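Local coordinates for putative enoyl-CoA hydratase/isomerase (Mycobacterium abscessus, PDB 3RSI), which belongs to the enoyl-CoA hydratase/isomerase (crotonase) family and probably acts as a hydro-lyase on enoyl-CoA substrates in lipid metabolism, at the interface of chains A and B. Residues are numbered along the deposited sequence; one frame, centred on the assembly and turned at random. Chains: chain A/B, Putative enoyl-CoA hydratase/isomerase.

Both contacts join the same two subunits, and their C-alpha centres lie about 13 Å apart. They share helix 227-242 of chain A, whose first turns supply contact 1 and whose later turns supply contact 2, and helix 150-157 of chain B, which gives B:Arg153 to one and B:Met151 to the other. Contact 2 adds helix 209-222 of chain A and the loop ahead of the chain B helix. Contact 1 is thus a charged flank to the largely apolar packing of contact 2. The deposited assembly holds three copies, in keeping with the trimeric unit common in crotonases, though the structure alone does not establish the state in solution.

Contact 1: the interface of chains A and B. Residues chain A 227, 231; chain B 97-98, 153.
A:Glu227 and B:Arg153 meet through carboxylate and guanidinium at a subunit boundary of this crotonase-family protein, near the start of chain A helix 227-242. The arginine presents its side rather than its tip: NE donates to A:Glu227 OE1 at 3.1 Å, and NH2 donates to A:Glu227 OE2 at 2.8 Å in a salt bridge. Both bonds are nearly straight, and both oxygens are met on their syn sides, though somewhat out of the carboxylate plane. The carboxylate carbon lies at the guanidinium edge, yet the two planes are turned 37° apart, so the paired hydrogen bonds are twisted rather than coplanar. B:Arg153 reaches across with its chain extended from CG to NE, while A:Glu227 is bent at chi2 (148°).

A second arginine, A:Arg231, comes from one helical turn further on. Its NE donates to A:Glu227 OE2 at 3.1 Å from above the carboxylate plane, on the same face as B:Arg153 NH2, through a more bent bond. OE2 therefore accepts from both subunits, and its negative charge may ease the approach of the two arginines, whose NE (A:Arg231) and NH2 (B:Arg153) are 4.5 Å apart.

The bend of A:Arg231 at chi3 (-74°) lays its guanidinium over the B:Leu97 carbonyl oxygen, which sits beneath one face toward the rim and receives no hydrogen bond from NE. B:Ser98 CA lies under that face too. Alongside, A:Arg231 CD touches B:Leu97 CD1 at 3.7 Å.

Contact 2: the interface of chains A and B. Residues chain A 211, 215, 218, 234, 238, 241; chain B 144-147, 151.
B:Met151 and B:Val145 insert their side chains between two C-terminal helices of chain A, 209-222 and 227-242, in a crotonase-family subunit interface where a loop and the start of helix 150-157 of chain B pack on those two helices. The B:Met151 sulphur lies against the small residues of the first helix, with SD 3.5 Å from A:Ala215 CA and 3.7 Å from A:Ala218 CB. The short alanine side chains appear to let the thioether come close to the helix backbone. A bend at chi3 (-76°) then turns CE away from these alanines toward the second helix, where the methyl touches A:Glu234 CG at 3.8 Å and also approaches A:Thr238 OG1.

B:Val145 splits its two branches between the helices. CG1, anti to its own carbonyl carbon (chi1 -68°), faces A:Ala211 and A:Ala215 and packs at 3.9 Å from A:Ala215 CB. CG2 faces the second helix and meets A:Thr238 CG2 at 3.7 Å, the two side chains passing each other in opposite directions. Further along, A:Val241 CG1 lies over the backbone of B:Leu144, 3.8 Å from its CA, and both A:Val241 methyls also border B:Val145 CG1.

Toward the polar rim, the A:Thr238 hydroxyl donates back to the A:Glu234 carbonyl oxygen at 2.7 Å, approaching from above the carbonyl plane. This bond satisfies the hydroxyl proton within its own helix and holds the threonine methyl toward B:Val145. A:Glu234 itself reaches outward on an extended chain, bringing OE2 to the backbone N of B:Met151 at 3.0 Å in a weak, bent hydrogen bond. That amide belongs to the first turn of helix 150-157, so the helix end would be expected to favour a negative carboxylate there. The other oxygen, OE1, lies near the B:Gly147 carbonyl oxygen, with no hydrogen bond between them.

Contact 1: the interface of chains A and B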
loop_
_atom_site.group_PDB
_atom_site.type_symbol
_atom_site.label_atom_id
_atom_site.label_comp_id
_atom_site.label_asym_id
_atom_site.label_seq_id
_atom_site.Cartn_x
_atom_site.Cartn_y
_atom_site.Cartn_z
ATOM N N GLU A 227 -7.825 -1.629 14.124
ATOM C CA GLU A 227 -8.318 -2.910 13.607
ATOM C C GLU A 227 -9.526 -3.447 14.430
ATOM O O GLU A 227 -10.451 -3.971 13.850
ATOM C CB GLU A 227 -7.166 -3.941 13.371
ATOM C CG GLU A 227 -7.596 -5.442 13.621
ATOM C CD GLU A 227 -6.954 -6.530 12.793
ATOM O OE1 GLU A 227 -6.359 -6.367 11.673
ATOM O OE2 GLU A 227 -7.110 -7.645 13.299
ATOM N N ARG A 231 -12.875 -4.143 12.361
ATOM C CA ARG A 231 -13.492 -5.474 12.362
ATOM C C ARG A 231 -14.932 -5.460 12.891
ATOM O O ARG A 231 -15.745 -6.277 12.460
ATOM C CB ARG A 231 -12.639 -6.479 13.155
ATOM C CG ARG A 231 -11.447 -6.958 12.392
ATOM C CD ARG A 231 -10.765 -8.126 13.076
ATOM N NE ARG A 231 -10.033 -7.684 14.255
ATOM C CZ ARG A 231 -10.418 -7.867 15.513
ATOM N NH1 ARG A 231 -9.658 -7.410 16.497
ATOM N NH2 ARG A 231 -11.515 -8.527 15.797
ATOM N N LEU B 97 -8.415 -13.940 13.472
ATOM C CA LEU B 97 -9.278 -12.809 13.245
ATOM C C LEU B 97 -9.179 -11.841 14.436
ATOM O O LEU B 97 -8.984 -10.648 14.267
ATOM C CB LEU B 97 -10.709 -13.288 13.046
ATOM C CG LEU B 97 -11.726 -12.259 12.554
ATOM C CD1 LEU B 97 -11.131 -11.427 11.438
ATOM C CD2 LEU B 97 -13.030 -12.955 12.111
ATOM N N SER B 98 -9.334 -12.365 15.638
ATOM C CA SER B 98 -9.172 -11.570 16.846
ATOM C C SER B 98 -7.841 -11.812 17.534
ATOM O O SER B 98 -7.616 -11.305 18.621
ATOM C CB SER B 98 -10.294 -11.890 17.830
ATOM O OG SER B 98 -10.192 -13.231 18.283
ATOM N N ARG B 153 -8.640 -5.768 5.870
ATOM C CA ARG B 153 -7.190 -5.918 5.733
ATOM C C ARG B 153 -6.626 -5.858 4.326
ATOM O O ARG B 153 -5.541 -5.335 4.141
ATOM C CB ARG B 153 -6.719 -7.232 6.347
ATOM C CG ARG B 153 -6.839 -7.282 7.835
ATOM C CD ARG B 153 -6.903 -8.705 8.303
ATOM N NE ARG B 153 -6.903 -8.796 9.749
ATOM C CZ ARG B 153 -7.119 -9.919 10.414
ATOM N NH1 ARG B 153 -7.393 -11.032 9.756
ATOM N NH2 ARG B 153 -7.086 -9.921 11.743
#

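Contact 2: the interface of chains A and B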
loop_
_atom_site.group_PDB
_atom_site.type_symbol
_atom_site.label_atom_id
_atom_site.label_comp_id
_atom_site.label_asym_id
_atom_site.label_seq_id
_atom_site.Cartn_x
_atom_site.Cartn_y
_atom_site.Cartn_z
ATOM N N ALA A 211 -24.468 -9.064 -1.099
ATOM C CA ALA A 211 -23.075 -9.391 -0.751
ATOM C C ALA A 211 -22.062 -8.401 -1.365
ATOM O O ALA A 211 -21.154 -7.926 -0.681
ATOM C CB ALA A 211 -22.753 -10.824 -1.169
ATOM N N ALA A 215 -20.059 -5.781 0.941
ATOM C CA ALA A 215 -18.612 -5.976 0.831
ATOM C C ALA A 215 -17.951 -4.651 0.517
ATOM O O ALA A 215 -17.021 -4.235 1.215
ATOM C CB ALA A 215 -18.258 -7.025 -0.248
ATOM N N ALA A 218 -18.171 -2.383 3.552
ATOM C CA ALA A 218 -17.232 -2.832 4.621
ATOM C C ALA A 218 -15.783 -2.462 4.287
ATOM O O ALA A 218 -15.026 -1.969 5.136
ATOM C CB ALA A 218 -17.348 -4.371 4.840
ATOM N N GLU A 234 -16.878 -4.361 9.932
ATOM C CA GLU A 234 -16.954 -5.525 9.039
ATOM C C GLU A 234 -17.991 -6.570 9.496
ATOM O O GLU A 234 -18.765 -7.090 8.689
ATOM C CB GLU A 234 -15.569 -6.163 8.940
ATOM C CG GLU A 234 -15.468 -7.392 8.095
ATOM C CD GLU A 234 -14.052 -7.933 8.054
ATOM O OE1 GLU A 234 -13.583 -8.469 9.085
ATOM O OE2 GLU A 234 -13.398 -7.821 6.990
ATOM N N THR A 238 -21.310 -7.784 7.653
ATOM C CA THR A 238 -21.281 -9.186 7.259
ATOM C C THR A 238 -22.570 -9.947 7.685
ATOM O O THR A 238 -23.123 -10.744 6.920
ATOM C CB THR A 238 -19.993 -9.852 7.769
ATOM O OG1 THR A 238 -18.865 -9.272 7.068
ATOM C CG2 THR A 238 -20.015 -11.353 7.563
ATOM N N VAL A 241 -25.584 -10.383 5.420
ATOM C CA VAL A 241 -25.223 -11.221 4.274
ATOM C C VAL A 241 -25.335 -12.680 4.659
ATOM O O VAL A 241 -25.949 -13.471 3.927
ATOM C CB VAL A 241 -23.812 -10.930 3.760
ATOM C CG1 VAL A 241 -23.436 -11.925 2.644
ATOM C CG2 VAL A 241 -23.712 -9.481 3.289
ATOM N N LEU B 144 -22.034 -14.780 -0.359
ATOM C CA LEU B 144 -21.369 -14.571 0.934
ATOM C C LEU B 144 -20.360 -13.439 0.804
ATOM O O LEU B 144 -20.113 -12.958 -0.304
ATOM C CB LEU B 144 -20.641 -15.850 1.377
ATOM C CG LEU B 144 -21.505 -17.069 1.740
ATOM C CD1 LEU B 144 -20.637 -18.332 1.976
ATOM C CD2 LEU B 144 -22.353 -16.767 2.968
ATOM N N VAL B 145 -19.763 -13.025 1.929
ATOM C CA VAL B 145 -18.627 -12.110 1.889
ATOM C C VAL B 145 -17.417 -12.676 2.638
ATOM O O VAL B 145 -17.575 -13.467 3.554
ATOM C CB VAL B 145 -19.002 -10.725 2.445
ATOM C CG1 VAL B 145 -20.020 -10.002 1.499
ATOM C CG2 VAL B 145 -19.483 -10.825 3.889
ATOM N N PRO B 146 -16.194 -12.283 2.246
ATOM C CA PRO B 146 -15.024 -12.677 3.035
ATOM C C PRO B 146 -14.891 -11.803 4.299
ATOM O O PRO B 146 -14.112 -10.827 4.340
ATOM C CB PRO B 146 -13.881 -12.476 2.068
ATOM C CG PRO B 146 -14.309 -11.347 1.222
ATOM C CD PRO B 146 -15.821 -11.413 1.126
ATOM N N GLY B 147 -15.681 -12.181 5.310
ATOM C CA GLY B 147 -15.789 -11.434 6.560
ATOM C C GLY B 147 -14.893 -11.950 7.676
ATOM O O GLY B 147 -15.127 -11.658 8.846
ATOM N N MET B 151 -12.009 -7.761 4.285
ATOM C CA MET B 151 -12.564 -6.472 3.876
ATOM C C MET B 151 -11.891 -5.318 4.618
ATOM O O MET B 151 -11.671 -4.276 4.044
ATOM C CB MET B 151 -14.083 -6.469 4.023
ATOM C CG MET B 151 -14.735 -7.484 3.069
ATOM S SD MET B 151 -16.529 -7.598 3.135
ATOM C CE MET B 151 -16.737 -8.513 4.653
#